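Local structure of McyG protein (Microcystis aeruginosa PCC 7806, 4R0M) at residues 98-103 against 114-119; 458-463 against 487-492. The protein probably activates a phenylalanine-like carboxylic acid as its adenylate and passes it to the attached peptidyl carrier protein domain in microcystin assembly. One frame throughout, in Å; residues are numbered along the deposited sequence.

Interaction 1 (98-103 against 114-119); sequences VPLTVA and KKLENV
The chain leaves strand 96-99, an outermost strand of a four-stranded parallel sheet, and runs on as an extended loop beneath helix 111-122, with the CA atoms of L100 and L116 6.9 Å apart. This is the opening strand and helix of a beta-alpha-beta crossover, which steps over strand 72-76 to reach strand 128-130. L100 carries the contact. Its CG stands anti to the carbonyl carbon (chi1 -66°), which, with chi2 168°, turns both methyls to the helix, tip to tip with V119. CD1 lies 3.8 Å from V119 CB and also approaches the backbone one turn earlier, 4.0 Å from L116 CA, while CD2 sits 4.1 Å from V119 CG2. V119 CG1, anti to its backbone N, touches both L100 CD1 and V98 CG1, while CG2 turns to L100 CD2. An alanine in place of V119 would remove CG1 and CG2 and would probably leave L100 and V98 poorly packed against the helix. F181, on strand 176-182, touches both valines. K115 stretches fully extended past the leucine, its ammonium hydrogen-bonded to the carbonyl oxygen of F181, and on the way its CE passes 4.3 Å from L100 CD2.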
loop_
_atom_site.group_PDB
_atom_site.type_symbol
_atom_site.label_atom_id
_atom_site.label_comp_id
_atom_site.label_asym_id
_atom_site.label_seq_id
_atom_site.Cartn_x
_atom_site.Cartn_y
_atom_site.Cartn_z
ATOM N N VAL A 98 -6.076 -15.278 -2.514
ATOM C CA VAL A 98 -4.697 -14.851 -2.292
ATOM C C VAL A 98 -4.318 -13.866 -3.397
ATOM O O VAL A 98 -3.755 -14.257 -4.427
ATOM C CB VAL A 98 -3.718 -16.048 -2.232
ATOM C CG1 VAL A 98 -2.321 -15.589 -1.832
ATOM C CG2 VAL A 98 -4.219 -17.103 -1.250
ATOM N N PRO A 99 -4.654 -12.578 -3.198
ATOM C CA PRO A 99 -4.389 -11.571 -4.215
ATOM C C PRO A 99 -2.907 -11.240 -4.284
ATOM O O PRO A 99 -2.275 -10.995 -3.255
ATOM C CB PRO A 99 -5.191 -10.349 -3.730
ATOM C CG PRO A 99 -6.042 -10.832 -2.597
ATOM C CD PRO A 99 -5.299 -11.993 -2.014
ATOM N N LEU A 100 -2.357 -11.262 -5.491
ATOM C CA LEU A 100 -0.962 -10.895 -5.701
ATOM C C LEU A 100 -0.856 -9.849 -6.807
ATOM O O LEU A 100 -1.723 -9.769 -7.679
ATOM C CB LEU A 100 -0.114 -12.132 -6.022
ATOM C CG LEU A 100 0.060 -13.186 -4.917
ATOM C CD1 LEU A 100 0.656 -14.468 -5.480
ATOM C CD2 LEU A 100 0.900 -12.669 -3.757
ATOM N N THR A 101 0.201 -9.043 -6.745
ATOM C CA THR A 101 0.462 -8.003 -7.733
ATOM C C THR A 101 0.572 -8.614 -9.126
ATOM O O THR A 101 1.243 -9.630 -9.316
ATOM C CB THR A 101 1.760 -7.233 -7.399
ATOM O OG1 THR A 101 1.666 -6.692 -6.075
ATOM C CG2 THR A 101 2.006 -6.090 -8.390
ATOM N N VAL A 102 -0.117 -8.002 -10.084
ATOM C CA VAL A 102 0.012 -8.362 -11.489
ATOM C C VAL A 102 1.376 -7.884 -11.992
ATOM O O VAL A 102 1.727 -6.714 -11.841
ATOM C CB VAL A 102 -1.141 -7.762 -12.327
ATOM C CG1 VAL A 102 -0.824 -7.793 -13.817
ATOM C CG2 VAL A 102 -2.443 -8.504 -12.041
ATOM N N ALA A 103 2.144 -8.810 -12.563
ATOM C CA ALA A 103 3.486 -8.519 -13.066
ATOM C C ALA A 103 3.455 -7.535 -14.235
ATOM O O ALA A 103 2.493 -7.535 -15.009
ATOM C CB ALA A 103 4.184 -9.808 -13.473
ATOM N N LYS A 114 8.414 -13.702 -9.626
ATOM C CA LYS A 114 9.050 -14.533 -8.597
ATOM C C LYS A 114 8.126 -14.765 -7.405
ATOM O O LYS A 114 8.053 -15.875 -6.877
ATOM C CB LYS A 114 10.366 -13.906 -8.121
ATOM C CG LYS A 114 11.511 -14.031 -9.114
ATOM C CD LYS A 114 12.656 -13.085 -8.774
ATOM C CE LYS A 114 13.687 -13.047 -9.895
ATOM N NZ LYS A 114 14.743 -12.023 -9.659
ATOM N N LYS A 115 7.423 -13.712 -6.994
ATOM C CA LYS A 115 6.473 -13.789 -5.889
ATOM C C LYS A 115 5.339 -14.761 -6.222
ATOM O O LYS A 115 5.004 -15.629 -5.416
ATOM C CB LYS A 115 5.923 -12.402 -5.561
ATOM C CG LYS A 115 5.372 -12.265 -4.152
ATOM C CD LYS A 115 4.764 -10.889 -3.946
ATOM C CE LYS A 115 4.422 -10.649 -2.487
ATOM N NZ LYS A 115 3.752 -9.334 -2.293
ATOM N N LEU A 116 4.773 -14.618 -7.420
ATOM C CA LEU A 116 3.720 -15.511 -7.901
ATOM C C LEU A 116 4.148 -16.978 -7.841
ATOM O O LEU A 116 3.403 -17.820 -7.338
ATOM C CB LEU A 116 3.294 -15.130 -9.326
ATOM C CG LEU A 116 2.409 -16.099 -10.119
ATOM C CD1 LEU A 116 1.034 -16.281 -9.485
ATOM C CD2 LEU A 116 2.281 -15.633 -11.561
ATOM N N GLU A 117 5.349 -17.269 -8.344
ATOM C CA GLU A 117 5.891 -18.630 -8.340
ATOM C C GLU A 117 6.189 -19.140 -6.931
ATOM O O GLU A 117 5.910 -20.299 -6.621
ATOM C CB GLU A 117 7.141 -18.727 -9.223
ATOM C CG GLU A 117 6.852 -18.571 -10.710
ATOM C CD GLU A 117 8.086 -18.684 -11.590
ATOM O OE1 GLU A 117 9.178 -19.010 -11.081
ATOM O OE2 GLU A 117 7.960 -18.449 -12.807
ATOM N N ASN A 118 6.749 -18.273 -6.087
ATOM C CA ASN A 118 7.075 -18.640 -4.707
ATOM C C ASN A 118 5.833 -18.939 -3.875
ATOM O O ASN A 118 5.766 -19.968 -3.202
ATOM C CB ASN A 118 7.924 -17.558 -4.025
ATOM C CG ASN A 118 9.380 -17.581 -4.469
ATOM O OD1 ASN A 118 9.881 -18.591 -4.966
ATOM N ND2 ASN A 118 10.068 -16.459 -4.283
ATOM N N VAL A 119 4.857 -18.036 -3.935
ATOM C CA VAL A 119 3.588 -18.198 -3.230
ATOM C C VAL A 119 2.877 -19.462 -3.717
ATOM O O VAL A 119 2.360 -20.239 -2.910
ATOM C CB VAL A 119 2.688 -16.947 -3.387
ATOM C CG1 VAL A 119 1.282 -17.203 -2.862
ATOM C CG2 VAL A 119 3.310 -15.753 -2.678
#

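Interaction 2 (458-463 against 487-492); sequences ELEGVK and SPESEQ
E489 lays the first carbon of its side chain over the G461 carbonyl, CB being 3.7 Å from G461 O, and from there the chain runs out extended, crossing K463 at about a right angle. Its OE2 ends 4.0 Å from K463 CA, beside the lysine backbone. The ammonium itself turns at its last torsion and stays apart, with K463 NZ 4.8 Å from E489 OE2, too far for a salt bridge, though the opposite charges probably still attract weakly. On the other branch, OE1 of E489 stands 4.0 Å from E460 OE2, the two carboxylate planes 48° apart; this closeness could raise the proton affinity of either acid. E460 and G461 are the corner residues of a type II beta turn from L459 to V462, and the last residue of the turn, V462, pairs with P488 in a single antiparallel beta bridge, as a non-hydrogen-bonded pair. The proline's missing N-H therefore costs nothing, because both bonds come from the flanking residues. E489 N donates to G461 O over 2.8 Å, from above the carbonyl plane, 57° out of it. K463 N reaches S487 O at 2.9 Å, nearly along the C=O axis. The V462 side chain points away from 487-492 and packs on I503 of helix 498-511. The S487 hydroxyl is bonded in turn to the L521 carbonyl, and S487 O also has K463 CB 3.4 Å away.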
loop_
_atom_site.group_PDB
_atom_site.type_symbol
_atom_site.label_atom_id
_atom_site.label_comp_id
_atom_site.label_asym_id
_atom_site.label_seq_id
_atom_site.Cartn_x
_atom_site.Cartn_y
_atom_site.Cartn_z
ATOM N N GLU A 458 12.976 17.975 -4.913
ATOM C CA GLU A 458 12.746 19.391 -5.214
ATOM C C GLU A 458 13.469 19.816 -6.492
ATOM O O GLU A 458 13.029 20.735 -7.188
ATOM C CB GLU A 458 13.226 20.276 -4.062
ATOM C CG GLU A 458 12.438 20.148 -2.768
ATOM C CD GLU A 458 13.131 20.815 -1.592
ATOM O OE1 GLU A 458 14.105 21.569 -1.811
ATOM O OE2 GLU A 458 12.705 20.581 -0.441
ATOM N N LEU A 459 14.578 19.143 -6.793
ATOM C CA LEU A 459 15.439 19.514 -7.914
ATOM C C LEU A 459 14.846 19.200 -9.281
ATOM O O LEU A 459 14.235 18.148 -9.484
ATOM C CB LEU A 459 16.808 18.838 -7.787
ATOM C CG LEU A 459 17.712 19.251 -6.626
ATOM C CD1 LEU A 459 18.773 18.185 -6.398
ATOM C CD2 LEU A 459 18.348 20.611 -6.878
ATOM N N GLU A 460 15.045 20.130 -10.212
ATOM C CA GLU A 460 14.701 19.940 -11.615
ATOM C C GLU A 460 15.518 18.786 -12.199
ATOM O O GLU A 460 16.738 18.721 -12.012
ATOM C CB GLU A 460 14.966 21.236 -12.393
ATOM C CG GLU A 460 14.838 21.130 -13.907
ATOM C CD GLU A 460 13.426 20.811 -14.360
ATOM O OE1 GLU A 460 12.523 21.647 -14.137
ATOM O OE2 GLU A 460 13.221 19.723 -14.943
ATOM N N GLY A 461 14.837 17.874 -12.891
ATOM C CA GLY A 461 15.494 16.725 -13.512
ATOM C C GLY A 461 15.382 15.431 -12.726
ATOM O O GLY A 461 15.773 14.368 -13.214
ATOM N N VAL A 462 14.856 15.519 -11.505
ATOM C CA VAL A 462 14.636 14.340 -10.665
ATOM C C VAL A 462 13.151 13.977 -10.684
ATOM O O VAL A 462 12.305 14.764 -10.247
ATOM C CB VAL A 462 15.117 14.571 -9.214
ATOM C CG1 VAL A 462 14.808 13.364 -8.336
ATOM C CG2 VAL A 462 16.609 14.882 -9.190
ATOM N N LYS A 463 12.841 12.790 -11.202
ATOM C CA LYS A 463 11.455 12.344 -11.317
ATOM C C LYS A 463 10.919 11.871 -9.970
ATOM O O LYS A 463 11.482 10.966 -9.349
ATOM C CB LYS A 463 11.310 11.252 -12.380
ATOM C CG LYS A 463 9.910 11.156 -12.967
ATOM C CD LYS A 463 9.841 10.125 -14.084
ATOM C CE LYS A 463 8.424 9.982 -14.626
ATOM N NZ LYS A 463 7.960 11.191 -15.366
ATOM N N SER A 487 15.591 8.400 -10.537
ATOM C CA SER A 487 15.309 8.272 -11.958
ATOM C C SER A 487 15.219 9.664 -12.574
ATOM O O SER A 487 14.593 10.554 -11.993
ATOM C CB SER A 487 14.010 7.498 -12.185
ATOM O OG SER A 487 13.805 7.243 -13.563
ATOM N N PRO A 488 15.858 9.866 -13.744
ATOM C CA PRO A 488 15.878 11.185 -14.379
ATOM C C PRO A 488 14.538 11.553 -15.007
ATOM O O PRO A 488 13.857 10.694 -15.574
ATOM C CB PRO A 488 16.951 11.046 -15.473
ATOM C CG PRO A 488 17.630 9.738 -15.226
ATOM C CD PRO A 488 16.626 8.881 -14.522
ATOM N N GLU A 489 14.174 12.828 -14.902
ATOM C CA GLU A 489 12.956 13.349 -15.518
ATOM C C GLU A 489 13.223 13.771 -16.966
ATOM O O GLU A 489 12.326 14.261 -17.656
ATOM C CB GLU A 489 12.409 14.524 -14.700
ATOM C CG GLU A 489 10.915 14.768 -14.866
ATOM C CD GLU A 489 10.338 15.644 -13.771
ATOM O OE1 GLU A 489 10.882 16.744 -13.527
ATOM O OE2 GLU A 489 9.331 15.233 -13.156
ATOM N N SER A 490 14.460 13.561 -17.415
ATOM C CA SER A 490 14.890 13.905 -18.771
ATOM C C SER A 490 14.155 13.084 -19.828
ATOM O O SER A 490 13.528 12.066 -19.515
ATOM C CB SER A 490 16.401 13.700 -18.915
ATOM O OG SER A 490 17.115 14.448 -17.945
ATOM N N GLU A 491 14.243 13.531 -21.081
ATOM C CA GLU A 491 13.595 12.841 -22.196
ATOM C C GLU A 491 14.593 12.494 -23.317
ATOM O O GLU A 491 14.616 13.160 -24.356
ATOM C CB GLU A 491 12.432 13.686 -22.737
ATOM C CG GLU A 491 11.360 12.898 -23.479
ATOM C CD GLU A 491 10.467 12.085 -22.555
ATOM O OE1 GLU A 491 10.037 12.617 -21.508
ATOM O OE2 GLU A 491 10.186 10.914 -22.882
ATOM N N GLN A 492 15.425 11.467 -23.118
ATOM C CA GLN A 492 15.501 10.692 -21.873
ATOM C C GLN A 492 16.955 10.550 -21.400
ATOM O O GLN A 492 17.825 11.310 -21.834
ATOM C CB GLN A 492 14.820 9.321 -22.030
ATOM C CG GLN A 492 15.377 8.434 -23.137
ATOM C CD GLN A 492 14.700 7.074 -23.206
ATOM O OE1 GLN A 492 14.316 6.616 -24.282
ATOM N NE2 GLN A 492 14.551 6.422 -22.056
#

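In the fold
From the N terminus, interaction 1 comes first: it closes a loop of ten residues between strand 96-99 and helix 111-122, early in the AMP-binding region. The chain then adds most of the large mixed sheet, whose strands 33-37 and 43-47 came earlier, before interaction 2 shuts a longer loop of 23 residues, which holds strands 468-474 and 479-486. That contact joins the loop following helix 449-457 to the one leading into helix 498-511. The two are in series, neither nesting nor crossing, their nearest atoms about 18 Å apart. In interaction 1 the side chain of K115 is about 8 Å from the bound phenylalanyl-adenylate (FA5); its T101 touches S530, much later in the chain.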